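Local coordinates for regulatory protein of LacI family (Chloroflexus aggregans, PDB 3BBL), which probably regulates transcription as a DNA-binding LacI-family protein with a periplasmic-binding-protein-like domain, at residues Q115-L120 / L148-T153; Y162-E167 / T177-D182; I201-A206 / L218-F223; I251-A256 / R261-K266. One frame throughout, in Å; residues are numbered along the deposited sequence.

Contact 1: residues Q115-L120 / L148-T153; sequences QAVEYL and LEAMQT
Apolar contact between Val-117 and Ala-150 forms the middle of this helix pair, a compact example of how one small residue lets two helices draw together. The axes of 115-120 and 148-153 approach to 8.6 Å and run in roughly the same direction, 35° apart. Val-117 CG1 lies 3.5 Å from Ala-150 CB, with Val-117 CB nearly as close to the same methyl. A chi1 of -179° turns this branch of the valine to the facing helix. The same CG1 meets the selenium of Met-151, a selenomethionine, at 3.7 Å. The Met-151 chain bends at chi2 and chi3 and crosses the valine at about a right angle. On the exposed margin, the aliphatic CG of Glu-118 passes 4.2 Å from Ala-150 CB.

Polar links stay on the flanks. Thr-153 OG1 donates to Glu-149 O at 2.9 Å, from the face of the carbonyl plane opposite to the one used by Thr-153 N, so two donors grip this oxygen within the helix. The Glu-149 carboxylate, meanwhile, ties helix 138-153 to helix 109-123 through its salt bridge with Arg-114, while Gln-145 of its own helix holds the other oxygen. The middle of the interface thus depends on close-fitting hydrocarbon and selenium surfaces, with the Arg-114 bridge as a polar link beside them.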
loop_
_atom_site.group_PDB
_atom_site.type_symbol
_atom_site.label_atom_id
_atom_site.label_comp_id
_atom_site.label_asym_id
_atom_site.label_seq_id
_atom_site.Cartn_x
_atom_site.Cartn_y
_atom_site.Cartn_z
ATOM N N GLN A 115 6.858 -0.259 24.644
ATOM C CA GLN A 115 6.165 -1.524 24.819
ATOM C C GLN A 115 6.924 -2.654 24.121
ATOM O O GLN A 115 7.082 -3.743 24.671
ATOM C CB GLN A 115 4.764 -1.400 24.240
ATOM C CG GLN A 115 3.760 -2.384 24.777
ATOM C CD GLN A 115 2.413 -2.223 24.105
ATOM O OE1 GLN A 115 1.972 -1.098 23.843
ATOM N NE2 GLN A 115 1.746 -3.342 23.825
ATOM N N ALA A 116 7.399 -2.391 22.911
ATOM C CA ALA A 116 8.140 -3.397 22.169
ATOM C C ALA A 116 9.390 -3.782 22.950
ATOM O O ALA A 116 9.666 -4.964 23.142
ATOM C CB ALA A 116 8.520 -2.867 20.780
ATOM N N VAL A 117 10.138 -2.787 23.412
ATOM C CA VAL A 117 11.355 -3.063 24.163
ATOM C C VAL A 117 11.064 -3.786 25.474
ATOM O O VAL A 117 11.784 -4.706 25.842
ATOM C CB VAL A 117 12.155 -1.768 24.438
ATOM C CG1 VAL A 117 13.417 -2.088 25.204
ATOM C CG2 VAL A 117 12.524 -1.109 23.128
ATOM N N GLU A 118 10.005 -3.384 26.174
ATOM C CA GLU A 118 9.646 -4.040 27.434
ATOM C C GLU A 118 9.387 -5.516 27.178
ATOM O O GLU A 118 9.752 -6.377 27.975
ATOM C CB GLU A 118 8.391 -3.415 28.048
ATOM C CG GLU A 118 8.584 -1.967 28.479
ATOM C CD GLU A 118 7.318 -1.338 29.013
ATOM O OE1 GLU A 118 6.225 -1.711 28.533
ATOM O OE2 GLU A 118 7.416 -0.465 29.897
ATOM N N TYR A 119 8.753 -5.802 26.047
ATOM C CA TYR A 119 8.457 -7.176 25.676
ATOM C C TYR A 119 9.755 -7.965 25.492
ATOM O O TYR A 119 9.892 -9.077 25.993
ATOM C CB TYR A 119 7.638 -7.223 24.385
ATOM C CG TYR A 119 7.307 -8.637 23.975
ATOM C CD1 TYR A 119 6.234 -9.316 24.544
ATOM C CD2 TYR A 119 8.117 -9.325 23.077
ATOM C CE1 TYR A 119 5.981 -10.650 24.232
ATOM C CE2 TYR A 119 7.877 -10.656 22.761
ATOM C CZ TYR A 119 6.810 -11.314 23.340
ATOM O OH TYR A 119 6.595 -12.639 23.026
ATOM N N LEU A 120 10.709 -7.388 24.767
ATOM C CA LEU A 120 11.980 -8.061 24.554
ATOM C C LEU A 120 12.683 -8.291 25.899
ATOM O O LEU A 120 13.188 -9.372 26.161
ATOM C CB LEU A 120 12.854 -7.245 23.599
ATOM C CG LEU A 120 12.314 -7.200 22.166
ATOM C CD1 LEU A 120 13.078 -6.158 21.367
ATOM C CD2 LEU A 120 12.428 -8.582 21.518
ATOM N N LEU A 148 14.831 4.359 24.668
ATOM C CA LEU A 148 15.672 4.876 25.736
ATOM C C LEU A 148 15.000 4.711 27.091
ATOM O O LEU A 148 15.635 4.287 28.058
ATOM C CB LEU A 148 15.994 6.352 25.491
ATOM C CG LEU A 148 16.708 6.639 24.166
ATOM C CD1 LEU A 148 16.894 8.136 23.995
ATOM C CD2 LEU A 148 18.046 5.912 24.129
ATOM N N GLU A 149 13.713 5.035 27.160
ATOM C CA GLU A 149 12.968 4.915 28.408
ATOM C C GLU A 149 12.894 3.485 28.921
ATOM O O GLU A 149 13.107 3.234 30.103
ATOM C CB GLU A 149 11.548 5.463 28.239
ATOM C CG GLU A 149 11.421 6.940 28.512
ATOM C CD GLU A 149 10.079 7.509 28.066
ATOM O OE1 GLU A 149 9.034 6.855 28.312
ATOM O OE2 GLU A 149 10.075 8.614 27.474
ATOM N N ALA A 150 12.580 2.548 28.035
ATOM C CA ALA A 150 12.485 1.160 28.449
ATOM C C ALA A 150 13.844 0.625 28.899
ATOM O O ALA A 150 13.937 -0.060 29.916
ATOM C CB ALA A 150 11.930 0.306 27.313
HETATM N N MSE A 151 14.896 0.944 28.150
HETATM C CA MSE A 151 16.233 0.468 28.493
HETATM C C MSE A 151 16.663 1.077 29.838
HETATM O O MSE A 151 17.174 0.378 30.712
HETATM C CB MSE A 151 17.245 0.824 27.383
HETATM C CG MSE A 151 16.972 0.204 26.033
HETATM SE SE MSE A 151 16.978 -1.810 26.129
HETATM C CE MSE A 151 18.937 -1.984 25.884
ATOM N N GLN A 152 16.432 2.374 30.003
ATOM C CA GLN A 152 16.766 3.080 31.234
ATOM C C GLN A 152 16.019 2.477 32.425
ATOM O O GLN A 152 16.598 2.215 33.470
ATOM C CB GLN A 152 16.402 4.560 31.086
ATOM C CG GLN A 152 16.482 5.363 32.368
ATOM C CD GLN A 152 17.902 5.702 32.756
ATOM O OE1 GLN A 152 18.603 6.398 32.019
ATOM N NE2 GLN A 152 18.338 5.214 33.922
ATOM N N THR A 153 14.720 2.261 32.262
ATOM C CA THR A 153 13.911 1.687 33.329
ATOM C C THR A 153 14.396 0.298 33.744
ATOM O O THR A 153 14.395 -0.032 34.927
ATOM C CB THR A 153 12.428 1.602 32.905
ATOM O OG1 THR A 153 11.903 2.928 32.775
ATOM C CG2 THR A 153 11.610 0.830 33.918
#

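Contact 2: residues Y162-E167 / T177-D182; sequences YILRGE and TLHLLD
The helical turn that carries Leu-180 toward Leu-164 is held by a backbone bond from Leu-181 N to Thr-177 O, 2.7 Å long. Thr-177 also sends its OG1 back to Gly-173 O, so the buried hydroxyl is satisfied within its own helix. From this turn Leu-180 reaches across to the strand, and Leu-164 reaches back to meet it tip to tip. Leu-164 CD1 comes 3.9 Å from Leu-180 CG and lies only slightly farther from Leu-180 CD1. The two methyls of Leu-180 divide the work: CD1 faces Leu-164, while CD2 touches Tyr-162 CD2 at 4.1 Å, approaching the ring at a slant.

Strand 163-165 and helix 170-181 are the first two elements of a beta-alpha-beta crossover that ends in strand 191-194. It passes over strand 128-132, which lies between the two strands in the sheet, and Leu-180 accordingly also rests on Ala-129 and Ile-192. Since 163-165 is the outermost strand on this side within the chain, its Leu-164 lies near the margin of the helix-covered face. There His-179 extends the contact on the exposed side, and its CD2 is 4.3 Å from Leu-164 CD1. At the buried end, the Tyr-162 side chain starts away from the helix, yet its ring returns to Leu-180. The tyrosine hydroxyl is hydrogen-bonded to the carbonyl oxygen of Arg-187, which fixes the far end of the ring.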
loop_
_atom_site.group_PDB
_atom_site.type_symbol
_atom_site.label_atom_id
_atom_site.label_comp_id
_atom_site.label_asym_id
_atom_site.label_seq_id
_atom_site.Cartn_x
_atom_site.Cartn_y
_atom_site.Cartn_z
ATOM N N TYR A 162 24.977 0.637 19.607
ATOM C CA TYR A 162 23.711 -0.056 19.349
ATOM C C TYR A 162 22.608 0.858 18.821
ATOM O O TYR A 162 21.477 0.416 18.623
ATOM C CB TYR A 162 23.185 -0.713 20.617
ATOM C CG TYR A 162 23.810 -2.026 20.973
ATOM C CD1 TYR A 162 23.338 -2.747 22.071
ATOM C CD2 TYR A 162 24.857 -2.568 20.217
ATOM C CE1 TYR A 162 23.886 -3.977 22.415
ATOM C CE2 TYR A 162 25.414 -3.809 20.549
ATOM C CZ TYR A 162 24.919 -4.504 21.651
ATOM O OH TYR A 162 25.405 -5.734 21.983
ATOM N N ILE A 163 22.920 2.133 18.626
ATOM C CA ILE A 163 21.933 3.072 18.123
ATOM C C ILE A 163 22.436 3.576 16.791
ATOM O O ILE A 163 23.289 4.448 16.736
ATOM C CB ILE A 163 21.742 4.255 19.097
ATOM C CG1 ILE A 163 21.270 3.730 20.447
ATOM C CG2 ILE A 163 20.719 5.240 18.542
ATOM C CD1 ILE A 163 21.089 4.804 21.492
ATOM N N LEU A 164 21.911 3.013 15.714
ATOM C CA LEU A 164 22.342 3.404 14.380
ATOM C C LEU A 164 21.252 4.226 13.694
ATOM O O LEU A 164 20.110 3.791 13.581
ATOM C CB LEU A 164 22.678 2.148 13.565
ATOM C CG LEU A 164 23.558 1.121 14.301
ATOM C CD1 LEU A 164 23.846 -0.048 13.389
ATOM C CD2 LEU A 164 24.866 1.761 14.751
ATOM N N ARG A 165 21.613 5.425 13.250
ATOM C CA ARG A 165 20.671 6.327 12.597
ATOM C C ARG A 165 20.871 6.381 11.092
ATOM O O ARG A 165 21.996 6.436 10.608
ATOM C CB ARG A 165 20.829 7.730 13.172
ATOM C CG ARG A 165 20.520 7.851 14.646
ATOM C CD ARG A 165 20.946 9.225 15.117
ATOM N NE ARG A 165 20.596 9.512 16.502
ATOM C CZ ARG A 165 19.392 9.892 16.905
ATOM N NH1 ARG A 165 18.403 10.030 16.029
ATOM N NH2 ARG A 165 19.188 10.157 18.189
ATOM N N GLY A 166 19.763 6.385 10.360
ATOM C CA GLY A 166 19.824 6.424 8.913
ATOM C C GLY A 166 18.443 6.415 8.282
ATOM O O GLY A 166 17.422 6.444 8.977
ATOM N N GLU A 167 18.410 6.378 6.956
ATOM C CA GLU A 167 17.153 6.354 6.224
ATOM C C GLU A 167 16.395 5.047 6.436
ATOM O O GLU A 167 16.988 3.966 6.487
ATOM C CB GLU A 167 17.419 6.549 4.736
ATOM C CG GLU A 167 18.117 7.854 4.426
ATOM C CD GLU A 167 17.309 9.058 4.878
ATOM O OE1 GLU A 167 17.925 10.076 5.274
ATOM O OE2 GLU A 167 16.057 8.988 4.833
ATOM N N THR A 177 22.467 -3.711 10.063
ATOM C CA THR A 177 22.399 -4.981 10.774
ATOM C C THR A 177 23.644 -5.832 10.520
ATOM O O THR A 177 24.145 -6.505 11.437
ATOM C CB THR A 177 21.127 -5.785 10.399
ATOM O OG1 THR A 177 19.968 -5.024 10.759
ATOM C CG2 THR A 177 21.090 -7.124 11.148
ATOM N N LEU A 178 24.143 -5.804 9.289
ATOM C CA LEU A 178 25.338 -6.568 8.970
ATOM C C LEU A 178 26.493 -6.008 9.810
ATOM O O LEU A 178 27.352 -6.747 10.280
ATOM C CB LEU A 178 25.646 -6.487 7.468
ATOM C CG LEU A 178 24.742 -7.340 6.567
ATOM C CD1 LEU A 178 25.048 -7.060 5.105
ATOM C CD2 LEU A 178 24.935 -8.816 6.884
ATOM N N HIS A 179 26.496 -4.697 10.013
ATOM C CA HIS A 179 27.530 -4.066 10.825
ATOM C C HIS A 179 27.449 -4.640 12.244
ATOM O O HIS A 179 28.460 -4.949 12.854
ATOM C CB HIS A 179 27.314 -2.549 10.860
ATOM C CG HIS A 179 28.217 -1.834 11.814
ATOM N ND1 HIS A 179 29.562 -1.650 11.571
ATOM C CD2 HIS A 179 27.969 -1.253 13.014
ATOM C CE1 HIS A 179 30.102 -0.983 12.575
ATOM N NE2 HIS A 179 29.158 -0.730 13.463
ATOM N N LEU A 180 26.236 -4.786 12.759
ATOM C CA LEU A 180 26.026 -5.326 14.101
ATOM C C LEU A 180 26.346 -6.811 14.177
ATOM O O LEU A 180 26.865 -7.285 15.178
ATOM C CB LEU A 180 24.579 -5.084 14.556
ATOM C CG LEU A 180 24.215 -3.639 14.909
ATOM C CD1 LEU A 180 22.731 -3.526 15.155
ATOM C CD2 LEU A 180 24.991 -3.198 16.134
ATOM N N LEU A 181 26.032 -7.548 13.117
ATOM C CA LEU A 181 26.312 -8.975 13.093
ATOM C C LEU A 181 27.811 -9.243 12.917
ATOM O O LEU A 181 28.270 -10.373 13.091
ATOM C CB LEU A 181 25.503 -9.660 11.986
ATOM C CG LEU A 181 23.978 -9.570 12.178
ATOM C CD1 LEU A 181 23.257 -10.391 11.125
ATOM C CD2 LEU A 181 23.604 -10.065 13.563
ATOM N N ASP A 182 28.570 -8.206 12.563
ATOM C CA ASP A 182 30.020 -8.337 12.415
ATOM C C ASP A 182 30.633 -8.482 13.807
ATOM O O ASP A 182 31.803 -8.864 13.941
ATOM C CB ASP A 182 30.651 -7.109 11.739
ATOM C CG ASP A 182 30.510 -7.121 10.222
ATOM O OD1 ASP A 182 30.479 -8.213 9.623
ATOM O OD2 ASP A 182 30.452 -6.028 9.619
#

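Contact 3: residues I201-A206 / L218-F223; sequences IGAMAA and LAIIGF. With EDO (1,2-ethanediol), chain C.
Within the beta-alpha-beta unit made of strand 191-194, helix 197-209 and strand 219-223, Ile-220 joins the returning strand to Ala-203 and Met-204 of the helix. The closest approaches all use one methyl group. Ile-220 CD1 lies 3.8 Å from Met-204 CG and 4.0 Å from Ala-203 CB, and it is also close to Met-204 N, so it rests against the helix backbone as well as against side chains. An extended isoleucine chain (chi2 169°) carries this methyl outward from the sheet. Met-204, a selenomethionine, crosses it obliquely and offers its CG; its chain bends at chi3, and the side chain also comes near a second 1,2-ethanediol. Ala-203 adds only a methyl, which allows the isoleucine to approach the helix surface closely, and it also packs on Thr-177 of helix 170-181.

The backbone of Ile-220 is engaged separately. Its N donates to O1 of a 1,2-ethanediol, probably from the crystallisation liquor, at 2.8 Å and an almost straight 168°. The other hydroxyl, O2, donates to Ile-220 O at 2.7 Å, so the diol spans both polar groups of one residue. It is also hydrogen-bonded to Ser-237 N, on the strand that pairs with Gly-222, whereas Ala-219 and Ile-221 bond to strand 191-194 on the other flank. A branched aliphatic strand residue seated on small and flexible helix residues fits the layered, Rossmann-like alpha/beta architecture of periplasmic-binding-protein-like domains.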
loop_
_atom_site.group_PDB
_atom_site.type_symbol
_atom_site.label_atom_id
_atom_site.label_comp_id
_atom_site.label_asym_id
_atom_site.label_seq_id
_atom_site.Cartn_x
_atom_site.Cartn_y
_atom_site.Cartn_z
ATOM N N ILE A 201 12.919 -5.682 7.493
ATOM C CA ILE A 201 13.082 -6.677 6.445
ATOM C C ILE A 201 14.555 -6.774 6.051
ATOM O O ILE A 201 15.082 -7.874 5.827
ATOM C CB ILE A 201 12.171 -6.354 5.233
ATOM C CG1 ILE A 201 10.706 -6.547 5.653
ATOM C CG2 ILE A 201 12.483 -7.273 4.061
ATOM C CD1 ILE A 201 9.683 -6.239 4.579
ATOM N N GLY A 202 15.225 -5.626 5.996
ATOM C CA GLY A 202 16.638 -5.616 5.668
ATOM C C GLY A 202 17.411 -6.358 6.750
ATOM O O GLY A 202 18.346 -7.107 6.465
ATOM N N ALA A 203 17.005 -6.156 7.998
ATOM C CA ALA A 203 17.641 -6.826 9.126
ATOM C C ALA A 203 17.430 -8.331 9.003
ATOM O O ALA A 203 18.335 -9.117 9.273
ATOM C CB ALA A 203 17.057 -6.323 10.449
HETATM N N MSE A 204 16.223 -8.726 8.604
HETATM C CA MSE A 204 15.918 -10.139 8.417
HETATM C C MSE A 204 16.818 -10.708 7.305
HETATM O O MSE A 204 17.319 -11.833 7.400
HETATM C CB MSE A 204 14.438 -10.322 8.059
HETATM C CG MSE A 204 13.525 -10.083 9.225
HETATM SE SE MSE A 204 11.618 -10.227 8.666
HETATM C CE MSE A 204 11.656 -12.151 8.350
ATOM N N ALA A 205 17.036 -9.918 6.256
ATOM C CA ALA A 205 17.873 -10.352 5.146
ATOM C C ALA A 205 19.321 -10.518 5.609
ATOM O O ALA A 205 20.014 -11.450 5.198
ATOM C CB ALA A 205 17.799 -9.340 4.015
ATOM N N ALA A 206 19.772 -9.603 6.464
ATOM C CA ALA A 206 21.127 -9.649 6.982
ATOM C C ALA A 206 21.301 -10.897 7.852
ATOM O O ALA A 206 22.296 -11.617 7.729
ATOM C CB ALA A 206 21.420 -8.387 7.797
ATOM N N LEU A 218 18.263 -14.162 16.780
ATOM C CA LEU A 218 18.140 -12.717 16.692
ATOM C C LEU A 218 16.678 -12.333 16.619
ATOM O O LEU A 218 16.005 -12.629 15.634
ATOM C CB LEU A 218 18.860 -12.191 15.442
ATOM C CG LEU A 218 18.798 -10.674 15.233
ATOM C CD1 LEU A 218 19.515 -9.983 16.389
ATOM C CD2 LEU A 218 19.433 -10.285 13.911
ATOM N N ALA A 219 16.180 -11.678 17.661
ATOM C CA ALA A 219 14.782 -11.251 17.670
ATOM C C ALA A 219 14.681 -9.897 16.951
ATOM O O ALA A 219 15.583 -9.063 17.045
ATOM C CB ALA A 219 14.273 -11.134 19.102
ATOM N N ILE A 220 13.595 -9.704 16.216
ATOM C CA ILE A 220 13.375 -8.470 15.483
ATOM C C ILE A 220 11.940 -7.971 15.606
ATOM O O ILE A 220 10.992 -8.734 15.434
ATOM C CB ILE A 220 13.703 -8.656 13.983
ATOM C CG1 ILE A 220 15.182 -8.985 13.820
ATOM C CG2 ILE A 220 13.365 -7.381 13.193
ATOM C CD1 ILE A 220 15.552 -9.457 12.414
ATOM N N ILE A 221 11.780 -6.692 15.921
ATOM C CA ILE A 221 10.452 -6.100 16.013
ATOM C C ILE A 221 10.478 -4.844 15.163
ATOM O O ILE A 221 11.360 -4.002 15.322
ATOM C CB ILE A 221 10.058 -5.734 17.465
ATOM C CG1 ILE A 221 9.946 -6.998 18.313
ATOM C CG2 ILE A 221 8.719 -5.009 17.472
ATOM C CD1 ILE A 221 9.428 -6.752 19.715
ATOM N N GLY A 222 9.528 -4.739 14.239
ATOM C CA GLY A 222 9.466 -3.580 13.366
ATOM C C GLY A 222 8.442 -2.564 13.818
ATOM O O GLY A 222 7.967 -2.598 14.958
ATOM N N PHE A 223 8.106 -1.647 12.914
ATOM C CA PHE A 223 7.129 -0.599 13.194
ATOM C C PHE A 223 6.332 -0.272 11.943
ATOM O O PHE A 223 6.916 -0.080 10.871
ATOM C CB PHE A 223 7.841 0.657 13.716
ATOM C CG PHE A 223 7.010 1.494 14.659
ATOM C CD1 PHE A 223 7.301 1.517 16.021
ATOM C CD2 PHE A 223 5.950 2.273 14.186
ATOM C CE1 PHE A 223 6.553 2.308 16.904
ATOM C CE2 PHE A 223 5.198 3.065 15.060
ATOM C CZ PHE A 223 5.500 3.083 16.420
HETATM C C1 EDO C . 11.350 -12.375 15.132
HETATM O O1 EDO C . 11.792 -11.854 16.393
HETATM C C2 EDO C . 9.860 -12.079 14.910
HETATM O O2 EDO C . 9.694 -10.811 14.283
#

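Contact 4: residues I251-A256 / R261-K266; sequences IELLVA and REPEQK
The guanidinium group of Arg-261 lies with one face over Ala-256 CA and the carbonyl oxygen of Val-255, spreading across the last turns of a helix instead of pointing out from them. CG stands between the backbone N and the carbonyl carbon (chi1 49°), and from there the chain runs extended to NE, which brings CZ within 3.7 Å of Ala-256 CA. The arginine runs alongside Val-255 in the same sense, with Arg-261 NH2 3.9 Å from Val-255 CG1. NH2 also forms a salt bridge with Glu-259, which would help hold the rotation of the flat group. Positive charge near the carboxyl end of a helix would be expected to interact favourably with its dipole. The backbone adds a weak, bent hydrogen bond from Arg-261 N to Ala-256 O (3.0 Å, 135°).

Pro-263 starts toward the helix, and its ring CD meets the methyl of Ala-256 at 3.9 Å. The same CD is 4.2 Å from Leu-253 CD1, so this one carbon touches both helix side chains. A chi1 of 179° swings the branches of Leu-253 to the loop; there CD2 packs 3.7 Å from the carbonyl oxygen of Lys-266. The lysine side chain leads away, to a salt bridge with Asp-101.

The loop thus folds back along helix 243-258 before entering strand 267-275, while Leu-253 also touches Val-91 of strand 90-93 and Val-255 packs on Ile-7 of strand 6-9.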
loop_
_atom_site.group_PDB
_atom_site.type_symbol
_atom_site.label_atom_id
_atom_site.label_comp_id
_atom_site.label_asym_id
_atom_site.label_seq_id
_atom_site.Cartn_x
_atom_site.Cartn_y
_atom_site.Cartn_z
ATOM N N ILE A 251 -11.054 14.059 10.798
ATOM C CA ILE A 251 -12.254 14.606 10.177
ATOM C C ILE A 251 -13.220 15.100 11.249
ATOM O O ILE A 251 -13.729 16.214 11.191
ATOM C CB ILE A 251 -12.960 13.536 9.316
ATOM C CG1 ILE A 251 -12.098 13.197 8.097
ATOM C CG2 ILE A 251 -14.334 14.028 8.882
ATOM C CD1 ILE A 251 -11.878 14.363 7.148
ATOM N N GLU A 252 -13.445 14.251 12.240
ATOM C CA GLU A 252 -14.345 14.539 13.340
ATOM C C GLU A 252 -13.980 15.807 14.103
ATOM O O GLU A 252 -14.852 16.571 14.502
ATOM C CB GLU A 252 -14.337 13.348 14.281
ATOM C CG GLU A 252 -15.417 13.331 15.316
ATOM C CD GLU A 252 -15.461 12.003 16.036
ATOM O OE1 GLU A 252 -15.677 10.966 15.366
ATOM O OE2 GLU A 252 -15.270 11.995 17.270
ATOM N N LEU A 253 -12.688 16.030 14.301
ATOM C CA LEU A 253 -12.223 17.203 15.030
ATOM C C LEU A 253 -12.258 18.458 14.168
ATOM O O LEU A 253 -12.597 19.536 14.644
ATOM C CB LEU A 253 -10.799 16.965 15.543
ATOM C CG LEU A 253 -10.120 18.101 16.310
ATOM C CD1 LEU A 253 -10.962 18.484 17.514
ATOM C CD2 LEU A 253 -8.729 17.656 16.756
ATOM N N LEU A 254 -11.904 18.315 12.896
ATOM C CA LEU A 254 -11.892 19.450 11.985
ATOM C C LEU A 254 -13.307 19.917 11.664
ATOM O O LEU A 254 -13.564 21.114 11.566
ATOM C CB LEU A 254 -11.160 19.088 10.691
ATOM C CG LEU A 254 -11.055 20.222 9.671
ATOM C CD1 LEU A 254 -10.344 21.415 10.304
ATOM C CD2 LEU A 254 -10.302 19.741 8.444
ATOM N N VAL A 255 -14.226 18.971 11.504
ATOM C CA VAL A 255 -15.609 19.319 11.206
ATOM C C VAL A 255 -16.195 20.127 12.363
ATOM O O VAL A 255 -16.961 21.064 12.147
ATOM C CB VAL A 255 -16.478 18.056 10.965
ATOM C CG1 VAL A 255 -17.947 18.439 10.886
ATOM C CG2 VAL A 255 -16.054 17.370 9.670
ATOM N N ALA A 256 -15.828 19.767 13.588
ATOM C CA ALA A 256 -16.314 20.479 14.760
ATOM C C ALA A 256 -15.745 21.897 14.781
ATOM O O ALA A 256 -16.450 22.848 15.102
ATOM C CB ALA A 256 -15.918 19.735 16.028
ATOM N N ARG A 261 -18.086 24.803 16.775
ATOM C CA ARG A 261 -18.247 24.158 18.078
ATOM C C ARG A 261 -17.005 23.389 18.529
ATOM O O ARG A 261 -17.102 22.240 18.972
ATOM C CB ARG A 261 -19.456 23.219 18.042
ATOM C CG ARG A 261 -19.467 22.301 16.842
ATOM C CD ARG A 261 -20.738 21.474 16.756
ATOM N NE ARG A 261 -20.755 20.657 15.544
ATOM C CZ ARG A 261 -19.914 19.655 15.303
ATOM N NH1 ARG A 261 -18.986 19.335 16.193
ATOM N NH2 ARG A 261 -19.988 18.980 14.167
ATOM N N GLU A 262 -15.843 24.031 18.428
ATOM C CA GLU A 262 -14.579 23.406 18.817
ATOM C C GLU A 262 -14.577 22.871 20.249
ATOM O O GLU A 262 -14.886 23.601 21.195
ATOM C CB GLU A 262 -13.424 24.399 18.670
ATOM C CG GLU A 262 -12.082 23.821 19.095
ATOM C CD GLU A 262 -10.993 24.870 19.212
ATOM O OE1 GLU A 262 -10.761 25.600 18.224
ATOM O OE2 GLU A 262 -10.365 24.959 20.292
ATOM N N PRO A 263 -14.229 21.583 20.425
ATOM C CA PRO A 263 -14.191 20.973 21.758
ATOM C C PRO A 263 -12.993 21.508 22.537
ATOM O O PRO A 263 -12.115 22.160 21.962
ATOM C CB PRO A 263 -14.056 19.480 21.455
ATOM C CG PRO A 263 -14.666 19.343 20.091
ATOM C CD PRO A 263 -14.108 20.550 19.384
ATOM N N GLU A 264 -12.951 21.239 23.838
ATOM C CA GLU A 264 -11.831 21.714 24.639
ATOM C C GLU A 264 -10.669 20.749 24.462
ATOM O O GLU A 264 -9.519 21.074 24.773
ATOM C CB GLU A 264 -12.213 21.828 26.118
ATOM C CG GLU A 264 -11.225 22.670 26.917
ATOM C CD GLU A 264 -11.809 23.204 28.211
ATOM O OE1 GLU A 264 -12.919 23.779 28.167
ATOM O OE2 GLU A 264 -11.154 23.062 29.269
ATOM N N GLN A 265 -10.977 19.561 23.949
ATOM C CA GLN A 265 -9.952 18.564 23.706
ATOM C C GLN A 265 -9.583 18.612 22.227
ATOM O O GLN A 265 -10.172 17.912 21.403
ATOM C CB GLN A 265 -10.452 17.173 24.097
ATOM C CG GLN A 265 -9.332 16.240 24.546
ATOM C CD GLN A 265 -8.074 16.992 24.977
ATOM O OE1 GLN A 265 -8.144 17.984 25.704
ATOM N NE2 GLN A 265 -6.919 16.515 24.533
ATOM N N LYS A 266 -8.609 19.460 21.903
ATOM C CA LYS A 266 -8.146 19.638 20.533
ATOM C C LYS A 266 -6.849 18.884 20.255
ATOM O O LYS A 266 -6.269 19.009 19.175
ATOM C CB LYS A 266 -7.960 21.130 20.246
ATOM C CG LYS A 266 -7.077 21.849 21.258
ATOM C CD LYS A 266 -7.398 23.347 21.311
ATOM C CE LYS A 266 -6.914 24.094 20.076
ATOM N NZ LYS A 266 -5.439 24.307 20.107
#

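In the fold
Contacts 1, 2 and 3 form a connected group in one lobe of the periplasmic-binding-protein-like fold, whereas contact 4 belongs to the other. Contacts 2 and 3 lie nearest, their centres about 11 Å apart, and their helices touch: Thr-177 CG2 is 3.6 Å from Ala-206 CB. Contact 1 reaches contact 3 from across strand 219-223, where Leu-120 CG packs 3.8 Å from Ile-221 CD1, and meets contact 2 through Leu-148 and Ile-163. Contact 4 is about 39 Å from contact 3, centre to centre, on the opposite side of the chain's centre. The diol at contact 3 does not by itself identify an effector pocket.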